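Local coordinates for protein putative NADH-depentdent flavin oxidoreductase (Cupriavidus metallidurans, PDB 5OCS) that binds FMN as an Old Yellow Enzyme-type ene-reductase and probably uses NADPH to reduce its flavin, at residues N346-K349 with Q350-R353; P331-P334 with W335-A339; M39-L42 with G43-L47; I321-A324 with R325-Y329. All blocks are in the same frame, centred on the assembly; numbering follows the deposited sequence. Where two conformers were deposited one is given.

Interaction 1 (N346-K349 with Q350-R353); sequences NAPK and QYWR. With FMN (flavin mononucleotide), chain H.
Ala347 meets Trp352 through both its backbone and its methyl group. Its carbonyl O lies 3.0 Å from the indole NE1 of Trp352, a weak hydrogen bond with an N-H...O angle of 128°, while Ala347 CB packs against CD1 of the same ring. A water joins the two residues, accepting from Ala347 N and from Trp352 NE1. At Pro348 the ring turns to the other aromatic of the second segment: CG approaches Tyr351 CD2 to 3.6 Å, and CB rests near the amide oxygen of Gln350. The carbonyl O of Pro348 takes the backbone N-H of Tyr351 at 2.9 Å, and that of Lys349 takes Trp352 N, two i to i+3 bonds of the 3-10 turn that begins at Lys349 and carries Arg353, consistent with the arginine finger of YqjM-like Old Yellow Enzymes. Lys349 packs on one face of the indole: CA lies over the five-membered ring, 3.5 Å from its centroid and 11° off the normal, a CH-pi contact, and CB lies against the six-membered ring on the same face. Chi1 of 60° sets its CG between the backbone N and the carbonyl carbon, touching Gln350 OE1. Gln350 NE2 bonds to Ser28 OG and Tyr351 OH to His41 ND1, both of the second subunit. Within the same 3-10 segment, Arg353 lays its guanidinium over the dimethylbenzene end of that subunit's FMN, NH2 lying 3.2 Å from C8.

Interaction 2 (P331-P334 with W335-A339); sequences PRWP and WHAAA
At the start of helix 333-341, where Arg332 holds the N-cap position, Arg332 packs on Trp335 and His336, and Trp333 on Ala337. Arg332 and Trp335 run side by side in the same direction. The CD methylene of Arg332 stands over the six-membered ring of Trp335, 3.5 Å from the centroid and 4° off its normal, a CH-pi contact, and NE follows over the same face at 3.5 Å from CH2. The arginine chain bends at chi2, which brings CD back over the indole; the guanidinium plane is turned 42° from that ring. Its polar end belongs to the dimer interface, where NH1 bonds to Gln44 OE1 and NE to Leu328 O of the second subunit. Helix 333-341, the second helix after the eighth strand of the TIM barrel, has ordinary i to i+4 bonding, beginning with His336 N to Arg332 O at 3.1 Å. That carbonyl O also lies over one face of the His336 imidazole, near its rim, while Arg332 CB touches His336 CE1 at 3.6 Å. His336 ND1 is bonded to Asp330. On another side of the helix, Trp333 has CG opposite its own backbone N (chi1 -168°), and the ring swings down the helix until the methyl of Ala337 covers one face, CB lying 3.7 Å from CZ3. Trp333 NE1 reaches the carbonyl O of Thr304.

Interaction 3 (M39-L42 with G43-L47); sequences MIHL and GQMAL
Gln44 folds back along the helix onto Ile40, one turn earlier. Its CB stands 3.5 Å from His41 O, and CG comes closer to the preceding carbonyl, 3.3 Å from Ile40 O. With CG beside the backbone N (chi1 -72°) and the chain extended beyond it, the amide arrives next to the Ile40 side chain. There NE2 touches the methyl CG2 and donates to Ile40 O at 3.1 Å, the oxygen lying close to the plane of the amide. The same oxygen accepts the main-chain N-H of Gln44, also at 3.1 Å, and the two donors come from opposite faces of the carbonyl plane. The side-chain donor is well above that plane, 61° out of it, whereas the main-chain bond is the regular i to i+4 link of helix 36-46, between the first and second strands of the TIM barrel. One residue further on, Met45 CG packs over one face of the His41 imidazole, 4.2 Å from its centroid, a CH-pi contact, and Met45 SD lies obliquely, 4.9 Å from the same centroid. Across the dimer interface, Gln44 OE1 accepts from Arg332 NH1 and His41 ND1 bonds to Tyr351 OH, both of the second subunit. With its nitrogen held by its own helix and its oxygen by the neighbouring arginine, the Gln44 amide has both ends engaged, which sets its orientation and links the helix to the other subunit by a hydrogen bond.

Interaction 4 (I321-A324 with R325-Y329); sequences ISIA and RAMLY
Ile323 packs its CG2 methyl against two residues of the following turn, lying 3.9 Å from Ala326 CB and equally far from Met327 CG. This is the tight, buried part of the contact. The side chains of Ile323 and Met327 cross at about a right angle, and Met327 CG also lies 3.6 Å from Ile323 O. Bends at chi2 (-64°) and chi3 then lead the end of the methionine away from Ile323, toward Trp333 and Pro334 of the next helix, and Trp333 packs on Ile323 and Ala326 too. Polar bonding at the junction is slack by comparison. Ala324 O receives Met327 N at 2.9 Å and Leu328 N at 3.4 Å, both weak hydrogen bonds, the first having an N-H...O angle of 129°. The helix 325-329 that they begin is itself weakly bonded, and its direction makes 48° with that of strand 321-323. On the exposed side stands Arg325, whose extended side chain meets the first segment through CB and otherwise runs away from it, packing on Arg353 of the second subunit. Ala324 and Arg325 belong to the FMN site of this protein, although no flavin is bound to this chain. A strand ending at the barrel mouth and presenting to the cofactor the residues just after it, here the loop residue Ala324 and Arg325 at the start of the next helix, is usual in a TIM-barrel flavoenzyme.

Interactions 4 and 2 follow one another along the chain with centres 11 Å apart, and Trp333 CZ3 of interaction 2 meets Ile323 CD1 of interaction 4 at 3.4 Å. Interaction 3 borders both: Met45 CE lies 3.8 Å from Pro331 CB and 3.7 Å from Met327 O. Interaction 1 leans on interaction 2 through Ala347 CB, 3.6 Å from Trp335 CZ2, but stays about 11 Å from interaction 4 at the nearest atoms. All four touch the second subunit. Interaction 4 carries two FMN-site residues of its own subunit, whereas interaction 1 delivers Arg353 to the flavin held by the partner, where Arg325 of that subunit bonds FMN.

Interaction 1 (N346-K349 with Q350-R353)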
# COMPACT_ATOMS: atom_id res chain seq x y z
N ASN D 346 6.64 -11.07 -8.42
CA ASN D 346 7.60 -10.03 -8.08
C ASN D 346 7.09 -9.23 -6.91
O ASN D 346 6.02 -8.66 -7.00
CB ASN D 346 7.73 -9.04 -9.22
CG ASN D 346 8.50 -9.59 -10.34
OD1 ASN D 346 9.70 -9.68 -10.26
ND2 ASN D 346 7.81 -9.96 -11.41
N ALA D 347 7.83 -9.23 -5.82
CA ALA D 347 7.48 -8.44 -4.67
C ALA D 347 8.72 -7.59 -4.35
O ALA D 347 9.85 -8.00 -4.60
CB ALA D 347 7.09 -9.32 -3.47
N PRO D 348 8.48 -6.39 -3.81
CA PRO D 348 9.63 -5.57 -3.45
C PRO D 348 10.44 -6.25 -2.36
O PRO D 348 9.85 -6.84 -1.42
CB PRO D 348 8.98 -4.29 -2.92
CG PRO D 348 7.62 -4.65 -2.53
CD PRO D 348 7.21 -5.77 -3.42
N LYS D 349 11.76 -6.13 -2.45
CA LYS D 349 12.68 -6.74 -1.47
C LYS D 349 12.36 -6.36 -0.05
O LYS D 349 12.63 -7.11 0.88
CB LYS D 349 14.13 -6.35 -1.79
CG LYS D 349 14.41 -4.83 -1.76
CD LYS D 349 15.67 -4.41 -2.54
CE LYS D 349 15.72 -2.90 -2.68
NZ LYS D 349 16.86 -2.48 -3.54
N GLN D 350 11.84 -5.13 0.16
CA GLN D 350 11.51 -4.67 1.52
C GLN D 350 10.47 -5.56 2.23
O GLN D 350 10.35 -5.55 3.47
CB GLN D 350 10.97 -3.25 1.54
CG GLN D 350 11.91 -2.14 1.11
CD GLN D 350 12.04 -1.92 -0.41
OE1 GLN D 350 11.61 -2.74 -1.25
NE2 GLN D 350 12.73 -0.85 -0.78
N TYR D 351 9.69 -6.32 1.43
CA TYR D 351 8.62 -7.15 1.94
C TYR D 351 8.87 -8.65 1.78
O TYR D 351 8.00 -9.46 2.11
CB TYR D 351 7.33 -6.79 1.21
CG TYR D 351 6.76 -5.43 1.45
CD1 TYR D 351 7.19 -4.62 2.49
CD2 TYR D 351 5.78 -4.94 0.59
CE1 TYR D 351 6.62 -3.38 2.72
CE2 TYR D 351 5.21 -3.69 0.77
CZ TYR D 351 5.62 -2.92 1.85
OH TYR D 351 5.04 -1.68 2.03
N TRP D 352 10.07 -9.03 1.39
CA TRP D 352 10.37 -10.46 1.17
C TRP D 352 10.21 -11.36 2.43
O TRP D 352 9.83 -12.54 2.35
CB TRP D 352 11.75 -10.60 0.58
CG TRP D 352 11.87 -10.32 -0.86
CD1 TRP D 352 10.86 -10.16 -1.79
CD2 TRP D 352 13.08 -10.21 -1.58
NE1 TRP D 352 11.41 -9.97 -3.04
CE2 TRP D 352 12.77 -9.99 -2.93
CE3 TRP D 352 14.43 -10.27 -1.21
CZ2 TRP D 352 13.76 -9.83 -3.91
CZ3 TRP D 352 15.40 -10.12 -2.19
CH2 TRP D 352 15.06 -9.91 -3.51
N ARG D 353 10.40 -10.77 3.59
CA ARG D 353 10.24 -11.51 4.86
C ARG D 353 8.79 -11.74 5.26
O ARG D 353 8.55 -12.47 6.21
CB ARG D 353 10.99 -10.80 6.00
CG ARG D 353 12.48 -10.80 5.77
CD ARG D 353 13.18 -9.63 6.43
NE ARG D 353 13.16 -9.68 7.90
CZ ARG D 353 13.68 -8.73 8.68
NH1 ARG D 353 14.28 -7.67 8.14
NH2 ARG D 353 13.60 -8.84 10.01
N1 FMN H . 11.61 -5.02 15.35
C2 FMN H . 12.02 -3.80 15.88
O2 FMN H . 11.99 -3.71 17.14
N3 FMN H . 12.40 -2.75 15.13
C4 FMN H . 12.41 -2.79 13.82
O4 FMN H . 12.68 -1.82 13.14
C4A FMN H . 12.07 -4.05 13.16
N5 FMN H . 12.15 -4.15 11.81
C5A FMN H . 11.64 -5.28 11.19
C6 FMN H . 11.59 -5.35 9.79
C7 FMN H . 11.10 -6.47 9.15
C7M FMN H . 11.08 -6.53 7.64
C8 FMN H . 10.62 -7.58 9.98
C8M FMN H . 10.09 -8.85 9.36
C9 FMN H . 10.64 -7.53 11.36
C9A FMN H . 11.11 -6.40 12.01
N10 FMN H . 11.15 -6.34 13.43
C10 FMN H . 11.60 -5.13 14.01
C1' FMN H . 10.62 -7.37 14.26
C2' FMN H . 9.09 -7.15 14.20
O2' FMN H . 8.70 -5.90 14.82
C3' FMN H . 8.34 -8.29 14.93
O3' FMN H . 8.68 -8.22 16.34
C4' FMN H . 8.70 -9.67 14.38
O4' FMN H . 8.67 -9.68 12.95
C5' FMN H . 7.73 -10.72 14.92
O5' FMN H . 6.37 -10.41 14.63
P FMN H . 5.60 -10.99 13.36
O1P FMN H . 6.37 -10.59 12.10
O2P FMN H . 5.64 -12.47 13.62
O3P FMN H . 4.25 -10.36 13.55
O HOH W 1 10.42 -10.64 -5.98

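Interaction 2 (P331-P334 with W335-A339)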
# COMPACT_ATOMS: atom_id res chain seq x y z
N PRO D 331 -4.72 -5.41 -1.63
CA PRO D 331 -3.73 -4.96 -2.59
C PRO D 331 -2.61 -5.94 -2.82
O PRO D 331 -1.83 -5.73 -3.72
CB PRO D 331 -3.17 -3.67 -1.96
CG PRO D 331 -3.39 -3.90 -0.53
CD PRO D 331 -4.71 -4.58 -0.42
N ARG D 332 -2.55 -7.01 -2.01
CA ARG D 332 -1.66 -8.12 -2.26
C ARG D 332 -2.37 -9.29 -2.97
O ARG D 332 -1.84 -10.44 -2.97
CB ARG D 332 -1.05 -8.61 -0.95
CG ARG D 332 -0.39 -7.51 -0.11
CD ARG D 332 0.82 -6.87 -0.76
NE ARG D 332 1.50 -6.16 0.32
CZ ARG D 332 1.51 -4.86 0.55
NH1 ARG D 332 1.09 -3.98 -0.34
NH2 ARG D 332 2.06 -4.43 1.68
N TRP D 333 -3.53 -9.04 -3.57
CA TRP D 333 -4.29 -10.10 -4.24
C TRP D 333 -3.44 -11.01 -5.15
O TRP D 333 -3.57 -12.26 -5.06
CB TRP D 333 -5.48 -9.52 -5.03
CG TRP D 333 -6.48 -10.58 -5.50
CD1 TRP D 333 -7.59 -10.96 -4.85
CD2 TRP D 333 -6.40 -11.38 -6.69
NE1 TRP D 333 -8.24 -11.95 -5.54
CE2 TRP D 333 -7.54 -12.22 -6.69
CE3 TRP D 333 -5.51 -11.44 -7.77
CZ2 TRP D 333 -7.80 -13.13 -7.70
CZ3 TRP D 333 -5.76 -12.37 -8.80
CH2 TRP D 333 -6.91 -13.20 -8.74
N PRO D 334 -2.53 -10.44 -5.96
CA PRO D 334 -1.75 -11.34 -6.82
C PRO D 334 -0.80 -12.21 -6.01
O PRO D 334 -0.58 -13.38 -6.38
CB PRO D 334 -1.01 -10.40 -7.78
CG PRO D 334 -1.79 -9.07 -7.70
CD PRO D 334 -2.28 -9.02 -6.28
N TRP D 335 -0.25 -11.70 -4.90
CA TRP D 335 0.55 -12.61 -4.04
C TRP D 335 -0.29 -13.81 -3.49
O TRP D 335 0.12 -15.00 -3.50
CB TRP D 335 1.08 -11.89 -2.82
CG TRP D 335 1.97 -10.71 -3.05
CD1 TRP D 335 2.25 -10.07 -4.22
CD2 TRP D 335 2.63 -9.98 -2.01
NE1 TRP D 335 3.10 -9.01 -3.97
CE2 TRP D 335 3.36 -8.96 -2.62
CE3 TRP D 335 2.71 -10.16 -0.61
CZ2 TRP D 335 4.13 -8.05 -1.86
CZ3 TRP D 335 3.46 -9.27 0.12
CH2 TRP D 335 4.16 -8.23 -0.51
N HIS D 336 -1.49 -13.48 -3.03
CA HIS D 336 -2.40 -14.45 -2.43
C HIS D 336 -2.88 -15.44 -3.46
O HIS D 336 -2.93 -16.66 -3.15
CB HIS D 336 -3.51 -13.75 -1.70
CG HIS D 336 -3.01 -12.87 -0.62
ND1 HIS D 336 -3.68 -11.74 -0.19
CD2 HIS D 336 -1.83 -12.89 0.05
CE1 HIS D 336 -2.97 -11.15 0.76
NE2 HIS D 336 -1.85 -11.84 0.93
N ALA D 337 -3.11 -14.95 -4.69
CA ALA D 337 -3.45 -15.83 -5.80
C ALA D 337 -2.31 -16.79 -6.19
O ALA D 337 -2.54 -18.02 -6.45
CB ALA D 337 -3.97 -15.06 -7.02
N ALA D 338 -1.10 -16.26 -6.25
CA ALA D 338 0.06 -17.04 -6.58
C ALA D 338 0.28 -18.14 -5.54
O ALA D 338 0.56 -19.31 -5.93
CB ALA D 338 1.29 -16.15 -6.68
N ALA D 339 0.07 -17.82 -4.27
CA ALA D 339 0.19 -18.83 -3.21
C ALA D 339 -0.84 -19.95 -3.43
O ALA D 339 -0.52 -21.12 -3.23
CB ALA D 339 -0.00 -18.22 -1.84

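Interaction 3 (M39-L42 with G43-L47)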
# COMPACT_ATOMS: atom_id res chain seq x y z
N MET D 39 0.26 8.87 -5.01
CA MET D 39 1.52 8.23 -4.61
C MET D 39 1.29 6.96 -3.78
O MET D 39 1.82 5.89 -4.05
CB MET D 39 2.37 9.24 -3.80
CG MET D 39 3.70 8.71 -3.31
SD MET D 39 4.83 8.36 -4.67
CE MET D 39 5.28 10.03 -5.16
N ILE D 40 0.51 7.11 -2.72
CA ILE D 40 0.22 5.99 -1.79
C ILE D 40 -0.56 4.86 -2.48
O ILE D 40 -0.21 3.66 -2.42
CB ILE D 40 -0.60 6.50 -0.58
CG1 ILE D 40 0.24 7.54 0.19
CG2 ILE D 40 -1.01 5.32 0.31
CD1 ILE D 40 -0.46 8.34 1.29
N HIS D 41 -1.57 5.25 -3.23
CA HIS D 41 -2.45 4.29 -3.91
C HIS D 41 -1.82 3.58 -5.08
O HIS D 41 -1.82 2.34 -5.15
CB HIS D 41 -3.72 5.03 -4.34
CG HIS D 41 -4.64 4.21 -5.17
ND1 HIS D 41 -5.31 3.11 -4.69
CD2 HIS D 41 -4.96 4.31 -6.48
CE1 HIS D 41 -6.04 2.59 -5.66
NE2 HIS D 41 -5.82 3.28 -6.76
N LEU D 42 -1.30 4.36 -6.02
CA LEU D 42 -0.63 3.78 -7.19
C LEU D 42 0.65 3.08 -6.79
O LEU D 42 1.01 2.04 -7.37
CB LEU D 42 -0.41 4.84 -8.30
CG LEU D 42 -1.70 5.32 -8.97
CD1 LEU D 42 -1.35 6.38 -10.00
CD2 LEU D 42 -2.51 4.21 -9.65
N GLY D 43 1.33 3.59 -5.76
CA GLY D 43 2.49 2.84 -5.24
C GLY D 43 2.12 1.44 -4.75
O GLY D 43 2.78 0.44 -5.16
N GLN D 44 1.06 1.32 -3.95
CA GLN D 44 0.55 -0.03 -3.54
C GLN D 44 0.22 -0.87 -4.73
O GLN D 44 0.58 -2.04 -4.80
CB GLN D 44 -0.79 0.02 -2.77
CG GLN D 44 -0.67 0.55 -1.40
CD GLN D 44 -2.06 0.85 -0.87
OE1 GLN D 44 -2.82 -0.07 -0.52
NE2 GLN D 44 -2.41 2.13 -0.83
N MET D 45 -0.60 -0.33 -5.62
CA MET D 45 -1.03 -1.10 -6.76
C MET D 45 0.18 -1.62 -7.56
O MET D 45 0.21 -2.79 -7.96
CB MET D 45 -1.94 -0.25 -7.66
CG MET D 45 -3.30 0.11 -7.10
SD MET D 45 -4.37 -1.24 -6.57
CE MET D 45 -4.02 -1.40 -4.86
N ALA D 46 1.18 -0.75 -7.76
CA ALA D 46 2.35 -1.08 -8.55
C ALA D 46 3.23 -2.15 -7.91
O ALA D 46 4.03 -2.77 -8.64
CB ALA D 46 3.18 0.18 -8.86
N LEU D 47 3.12 -2.35 -6.59
CA LEU D 47 3.89 -3.34 -5.85
C LEU D 47 3.16 -4.64 -5.56
O LEU D 47 3.66 -5.50 -4.82
CB LEU D 47 4.37 -2.68 -4.54
CG LEU D 47 5.34 -1.51 -4.86
CD1 LEU D 47 5.69 -0.71 -3.60
CD2 LEU D 47 6.62 -1.90 -5.56

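Interaction 4 (I321-A324 with R325-Y329)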
# COMPACT_ATOMS: atom_id res chain seq x y z
N ILE D 321 -7.28 -10.69 -17.25
CA ILE D 321 -8.41 -10.43 -16.40
C ILE D 321 -8.10 -9.16 -15.66
O ILE D 321 -7.05 -9.08 -14.99
CB ILE D 321 -8.79 -11.58 -15.44
CG1 ILE D 321 -9.96 -11.17 -14.49
CG2 ILE D 321 -7.60 -12.10 -14.63
CD1 ILE D 321 -10.53 -12.31 -13.69
N SER D 322 -9.01 -8.20 -15.73
CA SER D 322 -8.88 -7.01 -14.90
C SER D 322 -9.66 -7.14 -13.60
O SER D 322 -10.78 -7.62 -13.58
CB SER D 322 -9.25 -5.72 -15.67
OG SER D 322 -10.64 -5.59 -15.94
N ILE D 323 -9.03 -6.70 -12.50
CA ILE D 323 -9.60 -6.85 -11.18
C ILE D 323 -9.65 -5.51 -10.49
O ILE D 323 -8.68 -4.77 -10.53
CB ILE D 323 -8.82 -7.86 -10.34
CG1 ILE D 323 -8.89 -9.26 -10.97
CG2 ILE D 323 -9.43 -7.99 -8.96
CD1 ILE D 323 -7.90 -10.23 -10.38
N ALA D 324 -10.81 -5.17 -9.95
CA ALA D 324 -11.01 -3.85 -9.38
C ALA D 324 -11.16 -3.97 -7.84
O ALA D 324 -10.16 -3.82 -7.14
CB ALA D 324 -12.16 -3.15 -10.07
N ARG D 325 -12.39 -4.16 -7.33
CA ARG D 325 -12.66 -4.08 -5.93
C ARG D 325 -11.81 -5.01 -5.09
O ARG D 325 -11.37 -4.60 -4.04
CB ARG D 325 -14.15 -4.29 -5.65
CG ARG D 325 -14.95 -3.08 -6.06
CD ARG D 325 -16.38 -3.16 -5.57
NE ARG D 325 -17.12 -1.95 -5.93
CZ ARG D 325 -18.37 -1.68 -5.55
NH1 ARG D 325 -19.05 -2.54 -4.79
NH2 ARG D 325 -18.93 -0.54 -5.92
N ALA D 326 -11.56 -6.24 -5.55
CA ALA D 326 -10.76 -7.16 -4.74
C ALA D 326 -9.33 -6.65 -4.55
O ALA D 326 -8.71 -7.02 -3.57
CB ALA D 326 -10.73 -8.58 -5.30
N MET D 327 -8.82 -5.87 -5.51
CA MET D 327 -7.50 -5.25 -5.38
C MET D 327 -7.51 -4.17 -4.32
O MET D 327 -6.47 -3.97 -3.68
CB MET D 327 -7.02 -4.63 -6.70
CG MET D 327 -6.58 -5.58 -7.78
SD MET D 327 -5.12 -6.58 -7.35
CE MET D 327 -4.04 -5.48 -6.47
N LEU D 328 -8.64 -3.46 -4.11
CA LEU D 328 -8.71 -2.41 -3.09
C LEU D 328 -8.79 -3.04 -1.70
O LEU D 328 -8.14 -2.59 -0.75
CB LEU D 328 -9.90 -1.49 -3.31
CG LEU D 328 -9.98 -0.76 -4.65
CD1 LEU D 328 -11.28 -0.01 -4.75
CD2 LEU D 328 -8.74 0.10 -4.93
N TYR D 329 -9.55 -4.12 -1.61
CA TYR D 329 -9.79 -4.82 -0.34
C TYR D 329 -8.64 -5.75 -0.01
O TYR D 329 -8.51 -6.20 1.15
CB TYR D 329 -11.10 -5.62 -0.47
CG TYR D 329 -11.69 -6.11 0.82
CD1 TYR D 329 -12.14 -5.21 1.78
CD2 TYR D 329 -11.85 -7.49 1.10
CE1 TYR D 329 -12.68 -5.64 2.97
CE2 TYR D 329 -12.41 -7.92 2.29
CZ TYR D 329 -12.85 -6.97 3.22
OH TYR D 329 -13.39 -7.29 4.44